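Local coordinates for transferrin binding protein B (Actinobacillus suis, PDB 3PQU), which probably captures host transferrin at the bacterial surface as an outer-membrane lipoprotein of the iron-acquisition receptor, at residues E39-V44 against G365-L370; T158-E163 against N353-A358; Q111-R116 against S123-D128; H105-K110 against R116-V121. One frame throughout, in Å; residues are numbered along the deposited sequence.

Contact 1: residues E39-V44 against G365-L370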
loop_
_atom_site.group_PDB
_atom_site.type_symbol
_atom_site.label_atom_id
_atom_site.label_comp_id
_atom_site.label_asym_id
_atom_site.label_seq_id
_atom_site.Cartn_x
_atom_site.Cartn_y
_atom_site.Cartn_z
ATOM N N GLU A 39 8.627 4.562 5.453
ATOM C CA GLU A 39 7.157 4.654 5.524
ATOM C C GLU A 39 6.532 4.003 4.286
ATOM O O GLU A 39 7.048 4.152 3.191
ATOM C CB GLU A 39 6.692 6.121 5.610
ATOM C CG GLU A 39 6.933 6.807 6.959
ATOM C CD GLU A 39 6.000 6.316 8.057
ATOM O OE1 GLU A 39 6.248 6.653 9.235
ATOM O OE2 GLU A 39 5.017 5.600 7.747
ATOM N N PRO A 40 5.402 3.295 4.455
ATOM C CA PRO A 40 4.799 2.598 3.318
ATOM C C PRO A 40 3.977 3.533 2.433
ATOM O O PRO A 40 3.318 4.438 2.942
ATOM C CB PRO A 40 3.890 1.576 3.995
ATOM C CG PRO A 40 3.551 2.225 5.319
ATOM C CD PRO A 40 4.804 2.885 5.741
ATOM N N THR A 41 4.029 3.324 1.121
ATOM C CA THR A 41 3.189 4.091 0.198
ATOM C C THR A 41 2.764 3.197 -0.958
ATOM O O THR A 41 3.350 2.133 -1.172
ATOM C CB THR A 41 3.930 5.319 -0.391
ATOM O OG1 THR A 41 5.141 4.878 -1.004
ATOM C CG2 THR A 41 4.256 6.343 0.705
ATOM N N LEU A 42 1.766 3.632 -1.727
ATOM C CA LEU A 42 1.359 2.849 -2.888
ATOM C C LEU A 42 2.470 2.771 -3.917
ATOM O O LEU A 42 2.673 1.731 -4.551
ATOM C CB LEU A 42 0.111 3.436 -3.530
ATOM C CG LEU A 42 -1.147 3.248 -2.690
ATOM C CD1 LEU A 42 -2.294 4.047 -3.307
ATOM C CD2 LEU A 42 -1.496 1.775 -2.572
ATOM N N GLY A 43 3.175 3.888 -4.098
ATOM C CA GLY A 43 4.362 3.897 -4.940
ATOM C C GLY A 43 5.395 4.942 -4.561
ATOM O O GLY A 43 5.167 5.758 -3.656
ATOM N N VAL A 44 6.516 4.938 -5.280
ATOM C CA VAL A 44 7.606 5.916 -5.086
ATOM C C VAL A 44 8.239 6.265 -6.458
ATOM O O VAL A 44 8.357 5.391 -7.313
ATOM C CB VAL A 44 8.714 5.324 -4.181
ATOM C CG1 VAL A 44 9.827 6.340 -3.980
ATOM C CG2 VAL A 44 8.145 4.813 -2.808
ATOM N N GLY A 365 -2.841 9.172 -0.375
ATOM C CA GLY A 365 -1.445 9.095 0.006
ATOM C C GLY A 365 -1.161 9.706 1.361
ATOM O O GLY A 365 -0.053 9.580 1.878
ATOM N N GLN A 366 -2.157 10.374 1.938
ATOM C CA GLN A 366 -2.012 10.964 3.269
ATOM C C GLN A 366 -2.512 10.004 4.346
ATOM O O GLN A 366 -3.598 9.439 4.223
ATOM C CB GLN A 366 -2.777 12.288 3.366
ATOM C CG GLN A 366 -1.896 13.490 3.670
ATOM C CD GLN A 366 -2.562 14.493 4.598
ATOM O OE1 GLN A 366 -3.201 15.445 4.148
ATOM N NE2 GLN A 366 -2.408 14.287 5.904
ATOM N N LYS A 367 -1.720 9.822 5.400
ATOM C CA LYS A 367 -2.109 8.960 6.515
ATOM C C LYS A 367 -2.805 9.767 7.609
ATOM O O LYS A 367 -2.207 10.648 8.215
ATOM C CB LYS A 367 -0.890 8.239 7.100
ATOM C CG LYS A 367 -0.184 7.284 6.134
ATOM C CD LYS A 367 1.030 6.634 6.806
ATOM C CE LYS A 367 1.705 5.604 5.907
ATOM N NZ LYS A 367 2.170 6.225 4.629
ATOM N N ILE A 368 -4.077 9.466 7.855
ATOM C CA ILE A 368 -4.834 10.136 8.912
ATOM C C ILE A 368 -4.792 9.323 10.198
ATOM O O ILE A 368 -5.379 8.237 10.272
ATOM C CB ILE A 368 -6.301 10.330 8.507
ATOM C CG1 ILE A 368 -6.386 10.965 7.121
ATOM C CG2 ILE A 368 -7.045 11.193 9.535
ATOM C CD1 ILE A 368 -7.799 11.184 6.644
ATOM N N ASP A 369 -4.102 9.849 11.206
ATOM C CA ASP A 369 -4.001 9.185 12.503
ATOM C C ASP A 369 -5.365 9.162 13.183
ATOM O O ASP A 369 -6.001 10.204 13.315
ATOM C CB ASP A 369 -2.971 9.884 13.394
ATOM C CG ASP A 369 -2.889 9.282 14.792
ATOM O OD1 ASP A 369 -3.394 8.154 15.010
ATOM O OD2 ASP A 369 -2.309 9.942 15.680
ATOM N N LEU A 370 -5.814 7.981 13.610
ATOM C CA LEU A 370 -7.158 7.852 14.179
ATOM C C LEU A 370 -7.213 7.859 15.708
ATOM O O LEU A 370 -8.296 7.899 16.289
ATOM C CB LEU A 370 -7.836 6.586 13.665
ATOM C CG LEU A 370 -8.049 6.488 12.156
ATOM C CD1 LEU A 370 -8.746 5.165 11.809
ATOM C CD2 LEU A 370 -8.859 7.677 11.664
#
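Lys367 lays the end of its chain across Pro40, its CE 3.9 Å from the ring atom CG, and so ties the handle region of the N-lobe to that of the C-lobe in this two-lobed, barrel-and-handle protein. On one side is the loop leading into strand 43-47; on the other is a small two-stranded antiparallel hairpin, 360-363 with 366-369, in which Gly365 takes a positive phi at the turn. The lysine runs straight from CB to CE and bends only at its last torsion (chi4 59°). That final kink carries the ammonium group onto the carbonyl of Pro40: NZ donates a hydrogen bond to Pro40 O over 2.7 Å, almost in line with the C=O bond (C=O...N angle 166°). Lys367 is modelled in two conformers, and this is the bond of one of them. Glu39 comes in over the same methylene: its OE2 lies 3.8 Å from Lys367 CE. The carboxylate oxygen remains 4.3 Å from NZ, too far for a salt bridge, although opposite charges this close may still steady the lysine's position. Pro40 also touches Phe355, and Lys367 touches Ile362 of its own hairpin. Thr41 borders the ammonium group with its CG2 methyl and turns its hydroxyl to the start of strand 43-47: OG1 donates to Gly43 O over 2.8 Å, meeting that oxygen from 56° above the carbonyl plane.

Contact 2: residues T158-E163 against N353-A358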
loop_
_atom_site.group_PDB
_atom_site.type_symbol
_atom_site.label_atom_id
_atom_site.label_comp_id
_atom_site.label_asym_id
_atom_site.label_seq_id
_atom_site.Cartn_x
_atom_site.Cartn_y
_atom_site.Cartn_z
ATOM N N THR A 158 -1.090 -1.358 -6.804
ATOM C CA THR A 158 -2.480 -1.166 -6.443
ATOM C C THR A 158 -2.951 -2.365 -5.637
ATOM O O THR A 158 -2.381 -3.451 -5.732
ATOM C CB THR A 158 -3.364 -0.956 -7.700
ATOM O OG1 THR A 158 -4.711 -0.649 -7.305
ATOM C CG2 THR A 158 -3.369 -2.207 -8.553
ATOM N N SER A 159 -3.988 -2.154 -4.833
ATOM C CA SER A 159 -4.521 -3.196 -3.964
ATOM C C SER A 159 -3.489 -3.840 -3.032
ATOM O O SER A 159 -3.171 -5.017 -3.182
ATOM C CB SER A 159 -5.189 -4.283 -4.804
ATOM O OG SER A 159 -5.643 -5.326 -3.962
ATOM N N PRO A 160 -2.969 -3.072 -2.063
ATOM C CA PRO A 160 -2.011 -3.634 -1.096
ATOM C C PRO A 160 -2.632 -4.855 -0.427
ATOM O O PRO A 160 -3.759 -4.772 0.065
ATOM C CB PRO A 160 -1.849 -2.513 -0.064
ATOM C CG PRO A 160 -2.255 -1.263 -0.791
ATOM C CD PRO A 160 -3.332 -1.681 -1.749
ATOM N N SER A 161 -1.894 -5.956 -0.390
ATOM C CA SER A 161 -2.480 -7.268 -0.129
ATOM C C SER A 161 -3.118 -7.404 1.254
ATOM O O SER A 161 -2.555 -6.978 2.264
ATOM C CB SER A 161 -1.424 -8.340 -0.365
ATOM O OG SER A 161 -0.820 -8.138 -1.638
ATOM N N LYS A 162 -4.304 -7.997 1.297
ATOM C CA LYS A 162 -4.965 -8.238 2.573
ATOM C C LYS A 162 -4.858 -9.691 3.043
ATOM O O LYS A 162 -5.216 -10.009 4.180
ATOM C CB LYS A 162 -6.431 -7.795 2.495
ATOM C CG LYS A 162 -6.607 -6.291 2.254
ATOM C CD LYS A 162 -8.006 -5.835 2.637
ATOM C CE LYS A 162 -8.099 -4.310 2.711
ATOM N NZ LYS A 162 -8.236 -3.686 1.385
ATOM N N GLU A 163 -4.372 -10.559 2.160
ATOM C CA GLU A 163 -4.156 -11.963 2.469
ATOM C C GLU A 163 -2.786 -12.375 1.959
ATOM O O GLU A 163 -2.376 -11.930 0.893
ATOM C CB GLU A 163 -5.230 -12.827 1.796
ATOM C CG GLU A 163 -6.639 -12.437 2.166
ATOM C CD GLU A 163 -7.579 -13.624 2.197
ATOM O OE1 GLU A 163 -8.785 -13.435 1.938
ATOM O OE2 GLU A 163 -7.107 -14.746 2.485
ATOM N N ASN A 353 -7.427 1.152 1.027
ATOM C CA ASN A 353 -6.006 0.907 1.118
ATOM C C ASN A 353 -5.565 0.845 2.572
ATOM O O ASN A 353 -5.821 1.764 3.340
ATOM C CB ASN A 353 -5.230 1.999 0.385
ATOM C CG ASN A 353 -5.478 1.966 -1.105
ATOM O OD1 ASN A 353 -5.594 0.892 -1.694
ATOM N ND2 ASN A 353 -5.569 3.140 -1.722
ATOM N N ASN A 354 -4.892 -0.234 2.944
ATOM C CA ASN A 354 -4.281 -0.321 4.268
ATOM C C ASN A 354 -2.998 -1.157 4.244
ATOM O O ASN A 354 -2.908 -2.137 3.496
ATOM C CB ASN A 354 -5.284 -0.908 5.252
ATOM C CG ASN A 354 -4.817 -0.810 6.677
ATOM O OD1 ASN A 354 -4.059 -1.654 7.156
ATOM N ND2 ASN A 354 -5.258 0.228 7.365
ATOM N N PHE A 355 -2.013 -0.781 5.059
ATOM C CA PHE A 355 -0.705 -1.449 5.011
ATOM C C PHE A 355 -0.461 -2.381 6.205
ATOM O O PHE A 355 0.601 -2.987 6.329
ATOM C CB PHE A 355 0.431 -0.419 4.888
ATOM C CG PHE A 355 0.351 0.434 3.646
ATOM C CD1 PHE A 355 0.410 -0.139 2.384
ATOM C CD2 PHE A 355 0.236 1.812 3.743
ATOM C CE1 PHE A 355 0.334 0.638 1.252
ATOM C CE2 PHE A 355 0.171 2.598 2.609
ATOM C CZ PHE A 355 0.218 2.009 1.357
ATOM N N GLY A 356 -1.453 -2.500 7.079
ATOM C CA GLY A 356 -1.302 -3.333 8.256
ATOM C C GLY A 356 -1.372 -2.562 9.556
ATOM O O GLY A 356 -1.119 -3.120 10.627
ATOM N N ASP A 357 -1.702 -1.275 9.465
ATOM C CA ASP A 357 -1.976 -0.471 10.654
ATOM C C ASP A 357 -3.417 0.038 10.627
ATOM O O ASP A 357 -3.749 0.940 9.857
ATOM C CB ASP A 357 -0.985 0.691 10.745
ATOM C CG ASP A 357 -1.157 1.515 12.020
ATOM O OD1 ASP A 357 -2.101 1.245 12.789
ATOM O OD2 ASP A 357 -0.340 2.438 12.244
ATOM N N ALA A 358 -4.266 -0.547 11.474
ATOM C CA ALA A 358 -5.695 -0.240 11.489
ATOM C C ALA A 358 -6.001 1.126 12.092
ATOM O O ALA A 358 -7.121 1.617 11.979
ATOM C CB ALA A 358 -6.476 -1.336 12.240
HETATM O O HOH W 1 -5.418 0.257 -4.248
HETATM O O HOH W 2 -5.402 -2.813 1.160
#
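A single water joins Pro160 and Asn354, held by three groups at once: it lies 2.8 Å from Pro160 O and accepts from Lys162 NZ at 3.0 Å and from Asn354 N at 3.2 Å. Two irregular loops meet here at the interface between the N-lobe and C-lobe handle regions, one leaving strand 150-157 and the other leading to strand 360-363. The ring of Pro160 is the wedge between them. Its CD sits 3.4 Å from Asn353 OD1, its CB faces the carbonyl oxygen of Asn354, and its CG approaches Phe355 CE1 obliquely at 3.8 Å. The phenyl group gets there because its CG lies opposite the carbonyl carbon (chi1 -60°), which swings the ring back to the proline although CB points away from it. A second water donates to Asn353 OD1 at 2.6 Å and accepts from Ser159 N, closing the other end of the wedge. Asn354 shapes its own loop as an Asx turn: OD1 accepts from Gly356 N, 2.7 Å away, while ND2 donates to Asp357 O. Asn273 clamps both loops from outside, its ND2 binding Ser161 O and Asn354 O, and Lys162 NZ reaches Leu352 O. Between the two segments themselves, the join is made by proline packing and two waters, the one at Pro160 O being held by a backbone N-H and an ammonium group.

Contact 3: residues Q111-R116 against S123-D128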
loop_
_atom_site.group_PDB
_atom_site.type_symbol
_atom_site.label_atom_id
_atom_site.label_comp_id
_atom_site.label_asym_id
_atom_site.label_seq_id
_atom_site.Cartn_x
_atom_site.Cartn_y
_atom_site.Cartn_z
ATOM N N GLN A 111 9.970 -3.435 -26.857
ATOM C CA GLN A 111 11.127 -4.339 -26.906
ATOM C C GLN A 111 10.905 -5.444 -25.888
ATOM O O GLN A 111 10.079 -5.303 -24.974
ATOM C CB GLN A 111 12.426 -3.611 -26.548
ATOM C CG GLN A 111 12.857 -2.541 -27.509
ATOM C CD GLN A 111 13.211 -3.103 -28.872
ATOM O OE1 GLN A 111 13.791 -4.186 -28.981
ATOM N NE2 GLN A 111 12.868 -2.365 -29.921
ATOM N N GLU A 112 11.638 -6.540 -26.016
ATOM C CA GLU A 112 11.471 -7.638 -25.059
ATOM C C GLU A 112 11.576 -7.180 -23.604
ATOM O O GLU A 112 10.761 -7.561 -22.766
ATOM C CB GLU A 112 12.460 -8.762 -25.334
ATOM C CG GLU A 112 12.183 -9.485 -26.633
ATOM C CD GLU A 112 10.777 -10.066 -26.674
ATOM O OE1 GLU A 112 10.187 -10.103 -27.771
ATOM O OE2 GLU A 112 10.262 -10.471 -25.607
ATOM N N ASP A 113 12.573 -6.360 -23.300
ATOM C CA ASP A 113 12.758 -5.894 -21.920
ATOM C C ASP A 113 11.667 -4.923 -21.434
ATOM O O ASP A 113 11.605 -4.588 -20.251
ATOM C CB ASP A 113 14.140 -5.256 -21.726
ATOM C CG ASP A 113 14.283 -3.933 -22.466
ATOM O OD1 ASP A 113 13.708 -3.805 -23.574
ATOM O OD2 ASP A 113 15.000 -3.038 -21.951
ATOM N N LYS A 114 10.806 -4.477 -22.339
ATOM C CA LYS A 114 9.691 -3.614 -21.942
ATOM C C LYS A 114 8.340 -4.331 -22.035
ATOM O O LYS A 114 7.277 -3.698 -21.985
ATOM C CB LYS A 114 9.716 -2.290 -22.720
ATOM C CG LYS A 114 11.058 -1.562 -22.587
ATOM C CD LYS A 114 11.024 -0.138 -23.127
ATOM C CE LYS A 114 11.107 -0.132 -24.650
ATOM N NZ LYS A 114 10.783 1.212 -25.188
ATOM N N LYS A 115 8.388 -5.658 -22.170
ATOM C CA LYS A 115 7.171 -6.479 -22.094
ATOM C C LYS A 115 7.139 -7.091 -20.704
ATOM O O LYS A 115 7.860 -8.047 -20.409
ATOM C CB LYS A 115 7.167 -7.581 -23.165
ATOM C CG LYS A 115 7.162 -7.068 -24.588
ATOM C CD LYS A 115 7.325 -8.207 -25.608
ATOM C CE LYS A 115 7.285 -7.653 -27.034
ATOM N NZ LYS A 115 7.511 -8.710 -28.057
ATOM N N ARG A 116 6.342 -6.501 -19.830
ATOM C CA ARG A 116 6.373 -6.871 -18.421
ATOM C C ARG A 116 4.946 -7.118 -17.965
ATOM O O ARG A 116 4.194 -6.188 -17.684
ATOM C CB ARG A 116 7.011 -5.756 -17.596
ATOM C CG ARG A 116 8.411 -5.338 -18.070
ATOM C CD ARG A 116 8.984 -4.320 -17.105
ATOM N NE ARG A 116 10.331 -3.882 -17.470
ATOM C CZ ARG A 116 11.097 -3.130 -16.690
ATOM N NH1 ARG A 116 10.645 -2.741 -15.498
ATOM N NH2 ARG A 116 12.305 -2.764 -17.108
ATOM N N SER A 123 6.401 -0.699 -12.837
ATOM C CA SER A 123 7.658 -0.155 -12.349
ATOM C C SER A 123 8.640 0.030 -13.472
ATOM O O SER A 123 8.437 -0.496 -14.560
ATOM C CB SER A 123 8.288 -1.054 -11.280
ATOM O OG SER A 123 9.060 -2.087 -11.878
ATOM N N GLY A 124 9.718 0.760 -13.162
ATOM C CA GLY A 124 10.869 0.916 -14.040
ATOM C C GLY A 124 11.145 2.384 -14.294
ATOM O O GLY A 124 11.682 3.104 -13.449
ATOM N N TYR A 125 10.758 2.843 -15.476
ATOM C CA TYR A 125 11.135 4.177 -15.902
ATOM C C TYR A 125 10.166 4.696 -16.953
ATOM O O TYR A 125 9.445 3.935 -17.613
ATOM C CB TYR A 125 12.572 4.179 -16.442
ATOM C CG TYR A 125 12.832 3.079 -17.456
ATOM C CD1 TYR A 125 12.334 3.171 -18.763
ATOM C CD2 TYR A 125 13.556 1.943 -17.109
ATOM C CE1 TYR A 125 12.556 2.137 -19.712
ATOM C CE2 TYR A 125 13.792 0.907 -18.048
ATOM C CZ TYR A 125 13.286 1.026 -19.350
ATOM O OH TYR A 125 13.496 0.025 -20.270
ATOM N N VAL A 126 10.132 6.013 -17.053
ATOM C CA VAL A 126 9.366 6.696 -18.078
ATOM C C VAL A 126 10.200 7.917 -18.429
ATOM O O VAL A 126 10.676 8.626 -17.541
ATOM C CB VAL A 126 7.970 7.059 -17.553
ATOM C CG1 VAL A 126 8.060 7.626 -16.129
ATOM C CG2 VAL A 126 7.255 7.997 -18.503
ATOM N N PHE A 127 10.433 8.139 -19.713
ATOM C CA PHE A 127 11.389 9.182 -20.069
ATOM C C PHE A 127 11.292 9.688 -21.499
ATOM O O PHE A 127 10.725 9.027 -22.382
ATOM C CB PHE A 127 12.814 8.672 -19.791
ATOM C CG PHE A 127 13.322 7.691 -20.831
ATOM C CD1 PHE A 127 14.110 8.127 -21.888
ATOM C CD2 PHE A 127 12.995 6.336 -20.752
ATOM C CE1 PHE A 127 14.562 7.221 -22.870
ATOM C CE2 PHE A 127 13.446 5.429 -21.705
ATOM C CZ PHE A 127 14.234 5.869 -22.770
ATOM N N ASP A 128 11.842 10.884 -21.700
ATOM C CA ASP A 128 12.028 11.484 -23.014
ATOM C C ASP A 128 13.505 11.272 -23.348
ATOM O O ASP A 128 14.383 11.637 -22.571
ATOM C CB ASP A 128 11.668 12.982 -22.960
ATOM C CG ASP A 128 11.768 13.679 -24.316
ATOM O OD1 ASP A 128 12.618 13.304 -25.136
ATOM O OD2 ASP A 128 11.017 14.637 -24.564
HETATM O O HOH W 3 14.301 -2.234 -19.283
HETATM O O HOH W 4 8.100 -3.597 -14.057
#
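The guanidinium of Arg116 and the ring of Tyr125 stand almost perpendicular, their planes 81° apart, with NH2 4.1 Å from CE2. Around the guanidinium edge, in plane, lie Asp113 O and two waters, while the Tyr125 ring has one of these waters and Lys114 CD at its own edge. Arg116 NE donates to Asp113 O over 3.1 Å in a nearly straight bond (174°) that fixes the rotation of the flat group. The shared water accepts from Arg116 NH2 at 3.0 Å, donates to Asp113 OD2 and lies 2.6 Å from Tyr125 OH. The other links Arg116 NH1 with Ser123 OG, 2.8 Å from the hydroxyl. Gly124 leaves room for NH1, which comes within 3.9 Å of its CA. The charges are balanced by salt bridges: Arg116 with Asp177, Asp113 with Arg211 and Lys114 with Asp108. The short 3-10 segment 112-113 and its loop pack against strand 121-128 of the five-stranded N-lobe handle sheet; Lys114 touches Tyr104 of strand 103-105, and strand 170-183 of the adjoining barrel supplies Asp177.

Contact 4: residues H105-K110 against R116-V121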
loop_
_atom_site.group_PDB
_atom_site.type_symbol
_atom_site.label_atom_id
_atom_site.label_comp_id
_atom_site.label_asym_id
_atom_site.label_seq_id
_atom_site.Cartn_x
_atom_site.Cartn_y
_atom_site.Cartn_z
ATOM N N HIS A 105 8.581 4.076 -22.089
ATOM C CA HIS A 105 8.502 3.619 -20.706
ATOM C C HIS A 105 8.615 2.093 -20.596
ATOM O O HIS A 105 8.437 1.372 -21.573
ATOM C CB HIS A 105 7.271 4.178 -19.983
ATOM C CG HIS A 105 5.979 3.587 -20.443
ATOM N ND1 HIS A 105 5.419 2.472 -19.853
ATOM C CD2 HIS A 105 5.131 3.956 -21.435
ATOM C CE1 HIS A 105 4.284 2.177 -20.467
ATOM N NE2 HIS A 105 4.084 3.063 -21.430
ATOM N N SER A 106 8.951 1.629 -19.400
ATOM C CA SER A 106 9.351 0.262 -19.181
ATOM C C SER A 106 8.227 -0.759 -19.400
ATOM O O SER A 106 8.493 -1.955 -19.432
ATOM C CB SER A 106 9.913 0.110 -17.757
ATOM O OG SER A 106 8.988 0.649 -16.821
ATOM N N HIS A 107 6.982 -0.305 -19.501
ATOM C CA HIS A 107 5.890 -1.233 -19.800
ATOM C C HIS A 107 5.314 -1.011 -21.217
ATOM O O HIS A 107 4.226 -1.510 -21.535
ATOM C CB HIS A 107 4.760 -1.141 -18.745
ATOM C CG HIS A 107 5.080 -1.812 -17.437
ATOM N ND1 HIS A 107 4.546 -3.027 -17.074
ATOM C CD2 HIS A 107 5.887 -1.438 -16.416
ATOM C CE1 HIS A 107 5.001 -3.371 -15.879
ATOM N NE2 HIS A 107 5.822 -2.423 -15.459
ATOM N N ASP A 108 6.031 -0.274 -22.066
ATOM C CA ASP A 108 5.441 0.138 -23.355
ATOM C C ASP A 108 5.397 -0.987 -24.390
ATOM O O ASP A 108 4.841 -0.826 -25.470
ATOM C CB ASP A 108 6.057 1.440 -23.920
ATOM C CG ASP A 108 7.478 1.259 -24.472
ATOM O OD1 ASP A 108 7.896 0.126 -24.763
ATOM O OD2 ASP A 108 8.186 2.268 -24.640
ATOM N N GLY A 109 5.991 -2.123 -24.049
ATOM C CA GLY A 109 5.927 -3.298 -24.898
ATOM C C GLY A 109 6.668 -3.236 -26.221
ATOM O O GLY A 109 6.486 -4.115 -27.046
ATOM N N LYS A 110 7.527 -2.240 -26.423
ATOM C CA LYS A 110 8.160 -2.065 -27.740
ATOM C C LYS A 110 9.461 -2.843 -27.937
ATOM O O LYS A 110 9.993 -2.895 -29.049
ATOM C CB LYS A 110 8.371 -0.579 -28.037
ATOM C CG LYS A 110 7.062 0.186 -28.230
ATOM C CD LYS A 110 7.295 1.676 -28.474
ATOM C CE LYS A 110 5.959 2.409 -28.604
ATOM N NZ LYS A 110 6.125 3.870 -28.770
ATOM N N ARG A 116 6.342 -6.501 -19.830
ATOM C CA ARG A 116 6.373 -6.871 -18.421
ATOM C C ARG A 116 4.946 -7.118 -17.965
ATOM O O ARG A 116 4.194 -6.188 -17.684
ATOM C CB ARG A 116 7.011 -5.756 -17.596
ATOM C CG ARG A 116 8.411 -5.338 -18.070
ATOM C CD ARG A 116 8.984 -4.320 -17.105
ATOM N NE ARG A 116 10.331 -3.882 -17.470
ATOM C CZ ARG A 116 11.097 -3.130 -16.690
ATOM N NH1 ARG A 116 10.645 -2.741 -15.498
ATOM N NH2 ARG A 116 12.305 -2.764 -17.108
ATOM N N ASN A 117 4.588 -8.383 -17.880
ATOM C CA ASN A 117 3.200 -8.781 -17.652
ATOM C C ASN A 117 2.846 -8.820 -16.174
ATOM O O ASN A 117 2.874 -9.885 -15.562
ATOM C CB ASN A 117 2.939 -10.154 -18.286
ATOM C CG ASN A 117 1.469 -10.568 -18.221
ATOM O OD1 ASN A 117 0.566 -9.758 -18.446
ATOM N ND2 ASN A 117 1.229 -11.844 -17.928
ATOM N N LEU A 118 2.528 -7.654 -15.608
ATOM C CA LEU A 118 2.087 -7.553 -14.217
ATOM C C LEU A 118 0.660 -7.060 -14.210
ATOM O O LEU A 118 0.265 -6.293 -15.088
ATOM C CB LEU A 118 2.974 -6.580 -13.432
ATOM C CG LEU A 118 4.448 -6.970 -13.450
ATOM C CD1 LEU A 118 5.323 -5.864 -12.847
ATOM C CD2 LEU A 118 4.606 -8.281 -12.708
ATOM N N GLN A 119 -0.116 -7.491 -13.225
ATOM C CA GLN A 119 -1.514 -7.111 -13.178
ATOM C C GLN A 119 -1.780 -5.990 -12.181
ATOM O O GLN A 119 -2.688 -5.189 -12.375
ATOM C CB GLN A 119 -2.397 -8.330 -12.846
ATOM C CG GLN A 119 -3.856 -7.970 -12.680
ATOM C CD GLN A 119 -4.768 -9.182 -12.491
ATOM O OE1 GLN A 119 -4.306 -10.310 -12.283
ATOM N NE2 GLN A 119 -6.071 -8.948 -12.568
ATOM N N TYR A 120 -0.988 -5.932 -11.116
ATOM C CA TYR A 120 -1.248 -5.008 -10.020
ATOM C C TYR A 120 -0.143 -3.953 -9.862
ATOM O O TYR A 120 -0.277 -3.000 -9.107
ATOM C CB TYR A 120 -1.415 -5.793 -8.711
ATOM C CG TYR A 120 -2.578 -6.768 -8.757
ATOM C CD1 TYR A 120 -3.889 -6.316 -8.611
ATOM C CD2 TYR A 120 -2.369 -8.131 -8.952
ATOM C CE1 TYR A 120 -4.972 -7.195 -8.664
ATOM C CE2 TYR A 120 -3.459 -9.031 -9.003
ATOM C CZ TYR A 120 -4.750 -8.546 -8.859
ATOM O OH TYR A 120 -5.828 -9.403 -8.898
ATOM N N VAL A 121 0.952 -4.139 -10.571
ATOM C CA VAL A 121 2.123 -3.303 -10.361
ATOM C C VAL A 121 2.645 -2.761 -11.682
ATOM O O VAL A 121 2.514 -3.420 -12.719
ATOM C CB VAL A 121 3.225 -4.116 -9.651
ATOM C CG1 VAL A 121 4.528 -3.355 -9.650
ATOM C CG2 VAL A 121 2.782 -4.464 -8.229
HETATM O O HOH W 4 8.100 -3.597 -14.057
HETATM O O HOH W 5 4.426 -4.439 -20.702
#
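The long loop that joins the antiparallel strands 103-105 and 121-128 of the N-lobe handle closes on itself here, its outgoing and returning arms meeting at His107 and Arg116. The outgoing arm makes a type I turn from His105 to Asp108. It continues into an Asx turn, in which Asp108 OD1 accepts from Lys110 N at 2.9 Å. The aliphatic part of Arg116 lies over one face of the His107 imidazole: CB is 3.6 Å from CE1, and CD forms a CH-pi contact 4.2 Å from the ring centroid, 17° off its normal. Leu118 completes the side of the ring, its CD1 in plane at the edge and 3.9 Å from CE1. Because the arginine runs extended from CG to NE (chi2 -175°), its guanidinium, salt-bridged through NH1 to Asp177, travels past the histidine to Ser106, whose CB sits 3.6 Å above the centre of that flat group. Ser106 OG is meanwhile hydrogen-bonded to Ser123 O and Tyr125 N, pinning the turn to the neighbouring strand. Two waters fasten the arms together. One lies 2.9 Å from His107 NE2 and accepts from Arg116 NH1; the other lies 3.1 Å from His107 O and accepts from Arg116 N at 2.9 Å. CH-pi and van der Waals contact joins the two side chains, and water joins their polar groups. A hydrogen bond from the backbone N of Ser123 to His107 NE2 would favour an imidazole unprotonated at that nitrogen, and hence probably neutral beside the arginine.

Contacts 1 and 2 both join the two handle regions and form one continuous interface, their centres 11 Å apart. Leu42 CD2 packs 3.6 Å from Pro160 CG, and Phe355 CZ lies equally close to Thr41 C. Contacts 3 and 4 lie wholly in the N-lobe handle, with centres 7 Å apart; they share Arg116 and one water, and the salt bridge from Lys114 NZ to Asp108 OD2 spans them at 2.9 Å. The centres of contacts 2 and 4 are 23 Å apart, yet a probable backbone hydrogen bond, Thr158 N to Tyr120 O at 2.9 Å, links the two. Strands 43-47 and 121-128, in contacts 1 and 3, belong to one β-sheet, both flanking strand 150-157.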